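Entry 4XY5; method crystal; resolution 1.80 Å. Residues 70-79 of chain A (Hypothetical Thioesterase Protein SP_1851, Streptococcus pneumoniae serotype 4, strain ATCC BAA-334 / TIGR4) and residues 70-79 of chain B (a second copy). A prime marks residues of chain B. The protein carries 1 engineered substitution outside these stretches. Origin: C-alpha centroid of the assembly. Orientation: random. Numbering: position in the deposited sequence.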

ATOM      1  N   VAL A  70     -10.877   2.026 -13.784  1.00 32.78           N
ATOM      2  CA  VAL A  70     -10.044   0.855 -13.577  1.00 29.50           C
ATOM      3  C   VAL A  70      -9.153   1.115 -12.361  1.00 26.69           C
ATOM      4  O   VAL A  70      -8.753   2.250 -12.116  1.00 27.34           O
ATOM      5  CB  VAL A  70      -9.188   0.547 -14.833  1.00 31.42           C
ATOM      6  CG1 VAL A  70      -8.306   1.734 -15.181  1.00 34.86           C
ATOM      7  CG2 VAL A  70      -8.357  -0.713 -14.643  1.00 36.27           C
ATOM      8  N   THR A  71      -8.881   0.073 -11.583  1.00 26.11           N
ATOM      9  CA  THR A  71      -7.992   0.198 -10.427  1.00 23.83           C
ATOM     10  C   THR A  71      -6.537   0.316 -10.870  1.00 20.63           C
ATOM     11  O   THR A  71      -6.070  -0.471 -11.694  1.00 22.17           O
ATOM     12  CB  THR A  71      -8.151  -1.003  -9.475  1.00 21.21           C
ATOM     13  OG1 THR A  71      -9.544  -1.221  -9.214  1.00 25.72           O
ATOM     14  CG2 THR A  71      -7.436  -0.745  -8.153  1.00 17.41           C
ATOM     15  N   LEU A  72      -5.834   1.313 -10.329  1.00 18.29           N
ATOM     16  CA  LEU A  72      -4.404   1.500 -10.554  1.00 17.26           C
ATOM     17  C   LEU A  72      -3.593   0.820  -9.469  1.00 14.72           C
ATOM     18  O   LEU A  72      -2.526   0.257  -9.713  1.00 11.65           O
ATOM     19  CB  LEU A  72      -4.028   2.987 -10.561  1.00 20.01           C
ATOM     20  CG  LEU A  72      -4.228   3.845 -11.799  1.00 27.28           C
ATOM     21  CD1 LEU A  72      -3.739   5.255 -11.489  1.00 24.68           C
ATOM     22  CD2 LEU A  72      -3.463   3.249 -12.956  1.00 29.55           C
ATOM     23  N   GLN A  73      -4.102   0.924  -8.252  1.00 10.52           N
ATOM     24  CA  GLN A  73      -3.362   0.489  -7.090  1.00 10.35           C
ATOM     25  C   GLN A  73      -4.310   0.236  -5.949  1.00  8.99           C
ATOM     26  O   GLN A  73      -5.289   0.943  -5.781  1.00  9.32           O
ATOM     27  CB  GLN A  73      -2.326   1.562  -6.703  1.00 14.58           C
ATOM     28  CG  GLN A  73      -1.289   1.102  -5.714  1.00 14.58           C
ATOM     29  CD  GLN A  73      -1.777   1.117  -4.286  1.00 13.68           C
ATOM     30  OE1 GLN A  73      -2.722   1.828  -3.937  1.00 14.17           O
ATOM     31  NE2 GLN A  73      -1.110   0.342  -3.438  1.00 14.29           N
ATOM     32  N   SER A  74      -4.023  -0.772  -5.140  1.00  9.68           N
ATOM     33  CA  SER A  74      -4.837  -0.946  -3.955  1.00 10.87           C
ATOM     34  C   SER A  74      -3.999  -1.420  -2.785  1.00  9.96           C
ATOM     35  O   SER A  74      -3.034  -2.157  -2.972  1.00  9.87           O
ATOM     36  CB  SER A  74      -5.962  -1.944  -4.211  1.00 10.88           C
ATOM     37  OG  SER A  74      -6.750  -2.058  -3.042  1.00 13.23           O
ATOM     38  N   SER A  75      -4.364  -0.973  -1.592  1.00  9.16           N
ATOM     39  CA  SER A  75      -3.736  -1.463  -0.363  1.00  9.98           C
ATOM     40  C   SER A  75      -4.797  -2.001   0.595  1.00 10.28           C
ATOM     41  O   SER A  75      -5.854  -1.407   0.742  1.00 13.97           O
ATOM     42  CB  SER A  75      -2.917  -0.347   0.281  1.00 13.91           C
ATOM     43  OG  SER A  75      -1.827  -0.049  -0.567  1.00 18.49           O
ATOM     44  N   ILE A  76      -4.548  -3.150   1.220  1.00  9.65           N
ATOM     45  CA  ILE A  76      -5.551  -3.722   2.114  1.00  8.79           C
ATOM     46  C   ILE A  76      -4.885  -4.175   3.403  1.00  9.65           C
ATOM     47  O   ILE A  76      -3.753  -4.653   3.378  1.00  8.67           O
ATOM     48  CB  ILE A  76      -6.304  -4.921   1.444  1.00  7.81           C
ATOM     49  CG1 ILE A  76      -7.314  -5.551   2.410  1.00  8.15           C
ATOM     50  CG2 ILE A  76      -5.301  -5.959   0.945  1.00  9.07           C
ATOM     51  CD1 ILE A  76      -8.348  -6.476   1.684  1.00  7.95           C
ATOM     52  N   ASN A  77      -5.577  -3.956   4.521  1.00 10.40           N
ATOM     53  CA  ASN A  77      -5.153  -4.429   5.841  1.00  9.47           C
ATOM     54  C   ASN A  77      -6.147  -5.437   6.362  1.00 10.64           C
ATOM     55  O   ASN A  77      -7.351  -5.169   6.372  1.00 10.29           O
ATOM     56  CB  ASN A  77      -5.068  -3.284   6.847  1.00 13.95           C
ATOM     57  CG  ASN A  77      -3.866  -2.408   6.625  1.00 16.47           C
ATOM     58  OD1 ASN A  77      -3.899  -1.494   5.807  1.00 20.87           O
ATOM     59  ND2 ASN A  77      -2.792  -2.689   7.344  1.00 20.36           N
ATOM     60  N   TYR A  78      -5.643  -6.577   6.817  1.00 11.65           N
ATOM     61  CA  TYR A  78      -6.486  -7.621   7.372  1.00 10.58           C
ATOM     62  C   TYR A  78      -6.460  -7.580   8.898  1.00 12.75           C
ATOM     63  O   TYR A  78      -5.395  -7.647   9.516  1.00 14.00           O
ATOM     64  CB  TYR A  78      -6.034  -8.978   6.848  1.00 13.49           C
ATOM     65  CG  TYR A  78      -6.099  -9.089   5.335  1.00 12.33           C
ATOM     66  CD1 TYR A  78      -7.285  -9.422   4.695  1.00 14.06           C
ATOM     67  CD2 TYR A  78      -4.971  -8.850   4.548  1.00 11.71           C
ATOM     68  CE1 TYR A  78      -7.350  -9.528   3.315  1.00 11.10           C
ATOM     69  CE2 TYR A  78      -5.028  -8.962   3.148  1.00 12.66           C
ATOM     70  CZ  TYR A  78      -6.220  -9.300   2.545  1.00 12.67           C
ATOM     71  OH  TYR A  78      -6.290  -9.419   1.156  1.00 11.31           O
ATOM     72  N   LEU A  79      -7.643  -7.469   9.495  1.00 15.12           N
ATOM     73  CA  LEU A  79      -7.765  -7.153  10.919  1.00 15.39           C
ATOM     74  C   LEU A  79      -8.243  -8.325  11.763  1.00 18.62           C
ATOM     75  O   LEU A  79      -7.795  -8.533  12.892  1.00 19.25           O
ATOM     76  CB  LEU A  79      -8.733  -5.983  11.103  1.00 13.89           C
ATOM     77  CG  LEU A  79      -8.411  -4.761  10.238  1.00 21.04           C
ATOM     78  CD1 LEU A  79      -9.341  -3.629  10.582  1.00 23.16           C
ATOM     79  CD2 LEU A  79      -6.979  -4.354  10.448  1.00 17.02           C
TER
ATOM     80  N   VAL B  70      -0.341 -15.866   7.757  1.00 29.88           N
ATOM     81  CA  VAL B  70      -1.527 -15.138   7.345  1.00 27.48           C
ATOM     82  C   VAL B  70      -1.101 -13.761   6.837  1.00 26.03           C
ATOM     83  O   VAL B  70      -0.125 -13.190   7.316  1.00 26.60           O
ATOM     84  CB  VAL B  70      -2.544 -15.003   8.513  1.00 29.31           C
ATOM     85  CG1 VAL B  70      -1.914 -14.263   9.691  1.00 30.45           C
ATOM     86  CG2 VAL B  70      -3.825 -14.322   8.058  1.00 31.71           C
ATOM     87  N   THR B  71      -1.808 -13.260   5.836  1.00 24.38           N
ATOM     88  CA  THR B  71      -1.519 -11.939   5.296  1.00 23.75           C
ATOM     89  C   THR B  71      -1.999 -10.862   6.257  1.00 20.86           C
ATOM     90  O   THR B  71      -3.151 -10.879   6.688  1.00 23.26           O
ATOM     91  CB  THR B  71      -2.176 -11.758   3.911  1.00 21.74           C
ATOM     92  OG1 THR B  71      -1.797 -12.852   3.062  1.00 24.39           O
ATOM     93  CG2 THR B  71      -1.733 -10.444   3.265  1.00 16.98           C
ATOM     94  N   LEU B  72      -1.104  -9.940   6.607  1.00 20.81           N
ATOM     95  CA  LEU B  72      -1.436  -8.782   7.432  1.00 18.79           C
ATOM     96  C   LEU B  72      -1.820  -7.587   6.579  1.00 14.77           C
ATOM     97  O   LEU B  72      -2.710  -6.807   6.922  1.00 11.13           O
ATOM     98  CB  LEU B  72      -0.257  -8.372   8.305  1.00 20.48           C
ATOM     99  CG  LEU B  72      -0.020  -8.997   9.670  1.00 28.60           C
ATOM    100  CD1 LEU B  72       1.118  -8.236  10.333  1.00 27.07           C
ATOM    101  CD2 LEU B  72      -1.284  -8.934  10.508  1.00 28.56           C
ATOM    102  N   GLN B  73      -1.103  -7.435   5.476  1.00 12.37           N
ATOM    103  CA  GLN B  73      -1.253  -6.252   4.645  1.00 11.68           C
ATOM    104  C   GLN B  73      -0.768  -6.577   3.256  1.00 10.07           C
ATOM    105  O   GLN B  73       0.164  -7.339   3.094  1.00 10.56           O
ATOM    106  CB  GLN B  73      -0.457  -5.081   5.244  1.00 13.94           C
ATOM    107  CG  GLN B  73      -0.759  -3.716   4.631  1.00 12.54           C
ATOM    108  CD  GLN B  73      -0.095  -3.503   3.288  1.00 14.73           C
ATOM    109  OE1 GLN B  73       0.941  -4.112   2.976  1.00 14.39           O
ATOM    110  NE2 GLN B  73      -0.684  -2.625   2.479  1.00 15.30           N
ATOM    111  N   SER B  74      -1.403  -6.010   2.241  1.00 11.36           N
ATOM    112  CA  SER B  74      -0.903  -6.192   0.892  1.00 11.60           C
ATOM    113  C   SER B  74      -1.147  -4.952   0.055  1.00  8.88           C
ATOM    114  O   SER B  74      -2.149  -4.268   0.236  1.00  9.31           O
ATOM    115  CB  SER B  74      -1.566  -7.397   0.223  1.00 12.80           C
ATOM    116  OG  SER B  74      -1.042  -7.590  -1.082  1.00 14.14           O
ATOM    117  N   SER B  75      -0.229  -4.693  -0.863  1.00  8.19           N
ATOM    118  CA  SER B  75      -0.369  -3.603  -1.830  1.00  9.24           C
ATOM    119  C   SER B  75      -0.176  -4.142  -3.237  1.00 10.26           C
ATOM    120  O   SER B  75       0.724  -4.947  -3.473  1.00 12.97           O
ATOM    121  CB  SER B  75       0.652  -2.500  -1.526  1.00 14.31           C
ATOM    122  OG  SER B  75       0.302  -1.864  -0.313  1.00 19.35           O
ATOM    123  N   ILE B  76      -1.006  -3.710  -4.184  1.00 10.19           N
ATOM    124  CA  ILE B  76      -0.886  -4.231  -5.541  1.00  7.73           C
ATOM    125  C   ILE B  76      -0.947  -3.081  -6.531  1.00 10.02           C
ATOM    126  O   ILE B  76      -1.674  -2.120  -6.307  1.00  7.98           O
ATOM    127  CB  ILE B  76      -2.006  -5.283  -5.859  1.00  7.58           C
ATOM    128  CG1 ILE B  76      -1.904  -5.766  -7.305  1.00  7.61           C
ATOM    129  CG2 ILE B  76      -3.397  -4.700  -5.551  1.00  8.24           C
ATOM    130  CD1 ILE B  76      -2.641  -7.118  -7.555  1.00  7.80           C
ATOM    131  N   ASN B  77      -0.128  -3.168  -7.583  1.00 10.08           N
ATOM    132  CA  ASN B  77      -0.151  -2.215  -8.694  1.00  9.17           C
ATOM    133  C   ASN B  77      -0.543  -2.920  -9.969  1.00 11.86           C
ATOM    134  O   ASN B  77       0.047  -3.948 -10.316  1.00 10.50           O
ATOM    135  CB  ASN B  77       1.220  -1.566  -8.901  1.00 11.67           C
ATOM    136  CG  ASN B  77       1.584  -0.631  -7.779  1.00 14.01           C
ATOM    137  OD1 ASN B  77       1.327   0.566  -7.850  1.00 21.41           O
ATOM    138  ND2 ASN B  77       2.153  -1.180  -6.726  1.00 15.58           N
ATOM    139  N   TYR B  78      -1.522  -2.349 -10.666  1.00 11.60           N
ATOM    140  CA  TYR B  78      -2.009  -2.886 -11.922  1.00 12.98           C
ATOM    141  C   TYR B  78      -1.401  -2.133 -13.102  1.00 14.57           C
ATOM    142  O   TYR B  78      -1.533  -0.908 -13.200  1.00 17.73           O
ATOM    143  CB  TYR B  78      -3.536  -2.808 -11.956  1.00 14.43           C
ATOM    144  CG  TYR B  78      -4.197  -3.572 -10.824  1.00 11.21           C
ATOM    145  CD1 TYR B  78      -4.412  -4.941 -10.926  1.00 12.35           C
ATOM    146  CD2 TYR B  78      -4.606  -2.923  -9.657  1.00 10.31           C
ATOM    147  CE1 TYR B  78      -5.014  -5.647  -9.912  1.00 10.95           C
ATOM    148  CE2 TYR B  78      -5.226  -3.630  -8.617  1.00 13.83           C
ATOM    149  CZ  TYR B  78      -5.425  -4.994  -8.761  1.00 12.97           C
ATOM    150  OH  TYR B  78      -6.032  -5.728  -7.763  1.00 11.76           O
ATOM    151  N   LEU B  79      -0.724  -2.875 -13.973  1.00 14.06           N
ATOM    152  CA  LEU B  79       0.137  -2.282 -15.000  1.00 16.41           C
ATOM    153  C   LEU B  79      -0.445  -2.409 -16.405  1.00 20.49           C
ATOM    154  O   LEU B  79      -0.417  -1.469 -17.202  1.00 21.76           O
ATOM    155  CB  LEU B  79       1.512  -2.946 -14.962  1.00 13.47           C
ATOM    156  CG  LEU B  79       2.129  -3.059 -13.569  1.00 17.17           C
ATOM    157  CD1 LEU B  79       3.471  -3.778 -13.638  1.00 19.62           C
ATOM    158  CD2 LEU B  79       2.277  -1.682 -12.971  1.00 17.57           C
TER
HETATM  159  O   HOH W   1      -3.120  -5.507   9.613  1.00 23.88           O

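When two copies of a protein join edge strand to edge strand, the backbone supplies most of the polar contacts and the sequence is read against itself. Here strands 70-78 run antiparallel, their directions 173° apart, and the register centres on Ser75 facing Ser75′, so the backbone contacts and most of the side-chain contacts recur with the chains exchanged. Ser74 and Ile76′ form a hydrogen-bonded pair: Ser74 N donates to Ile76′ O (2.9 Å) and Ile76′ N to Ser74 O (2.8 Å). Further out, Tyr78′ N reaches Leu72 O at 3.0 Å, nearly linear at 172°. Between these rungs, the non-hydrogen-bonded pairs bring alpha carbons close to carbonyls, as in the CA-H...O contact of Gln73 CA with Ile76′ O at 3.2 Å.

Alternation along the strand then sorts the side chains. Gln73, Ser75 and Asn77 share one face with their counterparts. At its centre Ser75 OG and Ser75′ OG lie 2.8 Å apart in a hydrogen bond that either could donate; serine suits this close pair because its short side chain, in the m rotamer on both strands, brings hydroxyl to hydroxyl. Gln73 extends alongside, its NE2 donating to Ser75 OG of the same strand (3.0 Å), and Gln73′ does likewise, so four polar side chains form one chain of hydrogen bonds in a buried setting. The aliphatic part of Gln73 packs on Asn77′, with CG 3.4 Å from OD1.

The other face carries Ser74 beside Ile76′, where the small serine CB meets the isoleucine CG2 at 4.0 Å and the end of the branched chain leads away. Toward the ends, Tyr78′ loses the largest area to its partner strand: its CE2 touches Thr71 CG2 at 3.7 Å, a methyl offering the ring an apolar surface, while the ring edge approaches Leu72 O and Gln73 N. A water donating to both Tyr78 O (3.1 Å) and Leu72′ O (3.0 Å) adds a bridge.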